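Nicotinate phosphoribosyltransferase (Saccharomyces cerevisiae, PDB 1VLP) catalyses the first step of NAD biosynthesis from nicotinic acid, the ATP-dependent formation of nicotinate ribonucleotide from nicotinate and a phosphoribosyl donor. Local coordinates at residues 45-50 against 391-396; 314-319 against 334-339. All blocks are in the same frame, centred on the assembly; numbering follows the deposited sequence.

Contact 1. Residues 45-50 against 391-396; sequences TYKYTN and KLLEVN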
# COMPACT_ATOMS: atom_id res chain seq x y z
N THR A 45 12.01 -10.41 -7.77
CA THR A 45 11.98 -11.08 -6.47
C THR A 45 11.54 -10.05 -5.44
O THR A 45 12.09 -8.96 -5.40
CB THR A 45 13.36 -11.66 -6.09
OG1 THR A 45 13.70 -12.68 -7.03
CG2 THR A 45 13.32 -12.23 -4.69
N TYR A 46 10.58 -10.42 -4.59
CA TYR A 46 10.22 -9.64 -3.38
C TYR A 46 10.72 -10.37 -2.15
O TYR A 46 10.77 -11.63 -2.16
CB TYR A 46 8.69 -9.49 -3.22
CG TYR A 46 7.96 -8.73 -4.31
CD1 TYR A 46 7.63 -9.37 -5.52
CD2 TYR A 46 7.58 -7.40 -4.15
CE1 TYR A 46 6.96 -8.69 -6.54
CE2 TYR A 46 6.91 -6.72 -5.16
CZ TYR A 46 6.62 -7.40 -6.36
OH TYR A 46 5.94 -6.79 -7.37
N LYS A 47 11.02 -9.63 -1.08
CA LYS A 47 11.51 -10.22 0.14
C LYS A 47 10.79 -9.68 1.34
O LYS A 47 10.57 -8.50 1.45
CB LYS A 47 13.01 -9.97 0.32
CG LYS A 47 13.51 -10.14 1.78
CD LYS A 47 15.02 -9.82 2.00
CE LYS A 47 15.46 -10.15 3.47
NZ LYS A 47 15.25 -9.07 4.51
N TYR A 48 10.45 -10.59 2.22
CA TYR A 48 9.87 -10.28 3.55
C TYR A 48 10.95 -9.82 4.50
O TYR A 48 12.00 -10.38 4.58
CB TYR A 48 9.21 -11.54 4.11
CG TYR A 48 8.86 -11.57 5.58
CD1 TYR A 48 7.65 -11.03 6.04
CD2 TYR A 48 9.73 -12.14 6.51
CE1 TYR A 48 7.31 -11.08 7.36
CE2 TYR A 48 9.41 -12.19 7.89
CZ TYR A 48 8.16 -11.70 8.28
OH TYR A 48 7.82 -11.79 9.60
N THR A 49 10.64 -8.78 5.26
CA THR A 49 11.50 -8.37 6.34
C THR A 49 10.64 -8.03 7.54
O THR A 49 9.58 -7.39 7.41
CB THR A 49 12.35 -7.12 5.96
OG1 THR A 49 13.11 -7.41 4.78
CG2 THR A 49 13.32 -6.80 7.10
N ASN A 50 11.04 -8.57 8.67
CA ASN A 50 10.43 -8.26 9.94
C ASN A 50 11.29 -7.23 10.66
O ASN A 50 12.35 -7.56 11.20
CB ASN A 50 10.27 -9.51 10.80
CG ASN A 50 9.59 -9.22 12.15
OD1 ASN A 50 9.20 -8.08 12.42
ND2 ASN A 50 9.50 -10.26 13.04
N LYS A 391 9.04 -6.30 0.19
CA LYS A 391 9.62 -5.26 -0.65
C LYS A 391 10.22 -5.82 -1.94
O LYS A 391 10.77 -6.90 -1.92
CB LYS A 391 10.77 -4.61 0.11
CG LYS A 391 11.97 -5.56 0.45
CD LYS A 391 12.90 -5.04 1.58
CE LYS A 391 14.16 -5.91 1.73
NZ LYS A 391 15.24 -5.08 2.38
N LEU A 392 10.13 -5.06 -3.02
CA LEU A 392 10.78 -5.43 -4.26
C LEU A 392 12.29 -5.38 -3.99
O LEU A 392 12.80 -4.35 -3.49
CB LEU A 392 10.36 -4.47 -5.39
CG LEU A 392 10.95 -4.78 -6.74
CD1 LEU A 392 10.51 -6.12 -7.25
CD2 LEU A 392 10.62 -3.63 -7.72
N LEU A 393 12.98 -6.49 -4.27
CA LEU A 393 14.43 -6.62 -4.04
C LEU A 393 15.28 -6.63 -5.32
O LEU A 393 16.42 -6.11 -5.35
CB LEU A 393 14.68 -7.94 -3.31
CG LEU A 393 16.02 -8.33 -2.69
CD1 LEU A 393 16.12 -7.88 -1.24
CD2 LEU A 393 16.12 -9.82 -2.73
N GLU A 394 14.77 -7.30 -6.35
CA GLU A 394 15.52 -7.52 -7.56
C GLU A 394 14.60 -7.54 -8.78
O GLU A 394 13.49 -8.03 -8.66
CB GLU A 394 16.21 -8.87 -7.42
CG GLU A 394 17.45 -9.07 -8.13
CD GLU A 394 18.11 -10.39 -7.74
OE1 GLU A 394 17.64 -11.45 -8.22
OE2 GLU A 394 19.11 -10.35 -6.96
N VAL A 395 15.11 -7.04 -9.91
CA VAL A 395 14.41 -7.03 -11.21
C VAL A 395 15.38 -7.46 -12.34
O VAL A 395 16.39 -6.80 -12.52
CB VAL A 395 13.84 -5.63 -11.51
CG1 VAL A 395 12.97 -5.67 -12.80
CG2 VAL A 395 12.95 -5.08 -10.32
N ASN A 396 15.07 -8.57 -13.04
CA ASN A 396 15.98 -9.08 -14.07
C ASN A 396 17.43 -9.13 -13.52
O ASN A 396 18.39 -8.77 -14.18
CB ASN A 396 15.90 -8.20 -15.30
CG ASN A 396 14.63 -8.42 -16.10
OD1 ASN A 396 13.81 -9.28 -15.74
ND2 ASN A 396 14.50 -7.72 -17.21
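Thr45 meets both Leu393 and Glu394, while Lys47 pairs with Lys391, in two antiparallel strands. Thr45 O accepts two backbone bonds. Leu393 N donates to Thr45 O at 2.9 Å. Glu394 N donates to Thr45 O at a longer 3.3 Å. Thr45 N closes the pair by donating to Glu394 O. The Thr45 methyl CG2, anti to the backbone N, comes alongside Leu393 CD2 at 4.2 Å. Thr45 OG1 bonds to Ser134 of the neighbouring strand 126-134.

Lys391 N and O both bond to the backbone of Lys47. The Lys47 side chain has two conformers. In the one described here the two lysine side chains run side by side in the same direction, with Lys47 CD 4.0 Å from Lys391 CE. Lys47 NZ is then 4.5 Å from Lys391 NZ, and the like charges probably repel. In this conformer Lys47 NZ donates to Thr49 OG1 at 2.7 Å, and Lys47 CD touches Leu393 CD1. Lys391 CE passes Thr49 OG1 at 3.6 Å.

On the other face of the sheet, Leu392 CD1 sits over the centre of the Tyr46 ring, 4.2 Å from its centroid, a CH-pi contact. Tyr46 OH reaches Glu245.

Two residues of strand 388-395 set opposite Thr45, with the register shifting by one before Tyr46 and Leu392, form a classic beta bulge within the antiparallel sheet.

Contact 2. Residues 314-319 against 334-339; sequences EYTKKI and KIICYS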
# COMPACT_ATOMS: atom_id res chain seq x y z
N GLU A 314 7.55 20.34 5.44
CA GLU A 314 8.59 20.72 4.50
C GLU A 314 8.24 20.28 3.08
O GLU A 314 8.38 21.07 2.15
CB GLU A 314 9.97 20.24 4.96
CG GLU A 314 10.54 21.05 6.17
CD GLU A 314 10.54 22.58 5.93
OE1 GLU A 314 11.12 23.06 4.91
OE2 GLU A 314 9.95 23.31 6.75
N TYR A 315 7.75 19.04 2.93
CA TYR A 315 7.23 18.56 1.64
C TYR A 315 6.17 19.48 1.06
O TYR A 315 6.19 19.84 -0.11
CB TYR A 315 6.68 17.15 1.78
CG TYR A 315 6.29 16.54 0.47
CD1 TYR A 315 7.26 15.97 -0.35
CD2 TYR A 315 4.98 16.51 0.06
CE1 TYR A 315 6.88 15.36 -1.54
CE2 TYR A 315 4.60 15.91 -1.11
CZ TYR A 315 5.55 15.33 -1.91
OH TYR A 315 5.17 14.76 -3.12
N THR A 316 5.24 19.88 1.89
CA THR A 316 4.11 20.70 1.44
C THR A 316 4.59 22.04 0.87
O THR A 316 4.14 22.50 -0.18
CB THR A 316 3.13 20.91 2.65
OG1 THR A 316 2.64 19.63 3.11
CG2 THR A 316 1.91 21.84 2.29
N LYS A 317 5.54 22.66 1.56
CA LYS A 317 6.10 23.92 1.12
C LYS A 317 6.77 23.75 -0.23
O LYS A 317 6.58 24.60 -1.10
CB LYS A 317 7.05 24.47 2.17
CG LYS A 317 6.31 24.95 3.44
CD LYS A 317 7.16 25.86 4.33
CE LYS A 317 8.37 25.24 4.85
NZ LYS A 317 9.00 26.12 5.93
N LYS A 318 7.54 22.67 -0.37
CA LYS A 318 8.35 22.42 -1.57
C LYS A 318 7.43 22.25 -2.79
O LYS A 318 7.68 22.81 -3.89
CB LYS A 318 9.23 21.19 -1.37
CG LYS A 318 10.06 20.80 -2.59
CD LYS A 318 10.96 19.57 -2.33
CE LYS A 318 12.34 20.00 -1.89
NZ LYS A 318 13.09 18.80 -1.51
N ILE A 319 6.41 21.42 -2.62
CA ILE A 319 5.43 21.13 -3.67
C ILE A 319 4.59 22.35 -4.05
O ILE A 319 4.35 22.60 -5.24
CB ILE A 319 4.48 19.95 -3.24
CG1 ILE A 319 5.27 18.65 -3.23
CG2 ILE A 319 3.30 19.84 -4.14
CD1 ILE A 319 5.92 18.27 -4.56
N LYS A 334 -4.24 21.72 -7.09
CA LYS A 334 -3.68 20.36 -6.91
C LYS A 334 -3.74 19.83 -5.45
O LYS A 334 -3.88 20.61 -4.47
CB LYS A 334 -2.24 20.34 -7.46
CG LYS A 334 -2.14 20.76 -8.95
CD LYS A 334 -2.73 19.72 -9.87
CE LYS A 334 -2.53 20.08 -11.35
NZ LYS A 334 -3.14 19.04 -12.25
N ILE A 335 -3.65 18.51 -5.34
CA ILE A 335 -3.85 17.75 -4.12
C ILE A 335 -2.49 17.26 -3.62
O ILE A 335 -1.66 16.82 -4.41
CB ILE A 335 -4.77 16.46 -4.39
CG1 ILE A 335 -6.16 16.93 -4.76
CG2 ILE A 335 -4.81 15.55 -3.17
CD1 ILE A 335 -7.05 15.85 -5.40
N ILE A 336 -2.27 17.32 -2.30
CA ILE A 336 -1.33 16.48 -1.62
C ILE A 336 -2.07 15.44 -0.78
O ILE A 336 -2.95 15.76 0.01
CB ILE A 336 -0.33 17.24 -0.67
CG1 ILE A 336 0.44 18.31 -1.43
CG2 ILE A 336 0.61 16.26 -0.00
CD1 ILE A 336 1.36 19.10 -0.59
N CYS A 337 -1.75 14.19 -1.03
CA CYS A 337 -2.28 13.08 -0.24
C CYS A 337 -1.18 12.60 0.74
O CYS A 337 -0.14 12.14 0.31
CB CYS A 337 -2.67 11.95 -1.15
SG CYS A 337 -3.30 10.56 -0.16
N TYR A 338 -1.41 12.80 2.02
CA TYR A 338 -0.51 12.43 3.08
C TYR A 338 -0.85 11.00 3.51
O TYR A 338 -2.01 10.71 3.86
CB TYR A 338 -0.71 13.36 4.27
CG TYR A 338 -0.47 14.82 3.96
CD1 TYR A 338 0.77 15.39 4.07
CD2 TYR A 338 -1.51 15.64 3.55
CE1 TYR A 338 0.97 16.73 3.80
CE2 TYR A 338 -1.33 16.98 3.24
CZ TYR A 338 -0.07 17.52 3.38
OH TYR A 338 0.07 18.85 3.09
N SER A 339 0.14 10.12 3.44
CA SER A 339 -0.15 8.69 3.66
C SER A 339 0.83 7.94 4.56
O SER A 339 0.79 6.70 4.58
CB SER A 339 -0.26 7.99 2.29
OG SER A 339 1.00 7.97 1.63
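Thr316 and Tyr338 join helix 312-326 to strand 335-338 within a beta-alpha-beta unit that starts at strand 304-307. Tyr338 OH donates to Thr316 OG1 at 2.7 Å. The threonine oxygen lies in the plane of the ring, at its edge, and the two side chains cross at about a right angle. With chi1 at -60°, Thr316 OG1 stands beside its own backbone N, and it also bonds to Pro312 O in the first turn of the helix. A valine here would probably leave the buried Tyr338 hydroxyl without this acceptor and its ring freer to shift.

Ile336 points from the strand toward the helix. Ile336 CD1 is anti to CA (chi2 178°), which carries it out to the helix. There Ile336 CD1 meets Thr316 CA at 3.8 Å; it also touches Ile319 CG2. The CG2 branch of Ile336 touches the Tyr315 ring at its edge. The same methyl lies over one face of the Tyr338 ring, offset toward the rim. Tyr315 OH bonds to Thr282. On the helix itself, Ile319 CG1 lies over one face of the Tyr315 ring, offset toward the rim, 3.5 Å above its plane.

How the contacts relate
Contact 1 is partly buried, and contact 2 is buried throughout. They share no helix or strand. Their centres are about 28 Å apart and their nearest atoms about 16 Å apart. Contact 1 is a strand pair held mainly by backbone bonds, with lysine ends on its partly exposed face. Contact 2 is a helix on a strand of the parallel sheet, held by side chains: apolar contacts and one hydroxyl pair. Contact 1 closes a long loop of chain. Contact 2 is nested inside it and packs the helix of a beta-alpha-beta unit against its second strand. Contact 1 thus brings distant parts of the sequence together, whereas contact 2 joins near neighbours.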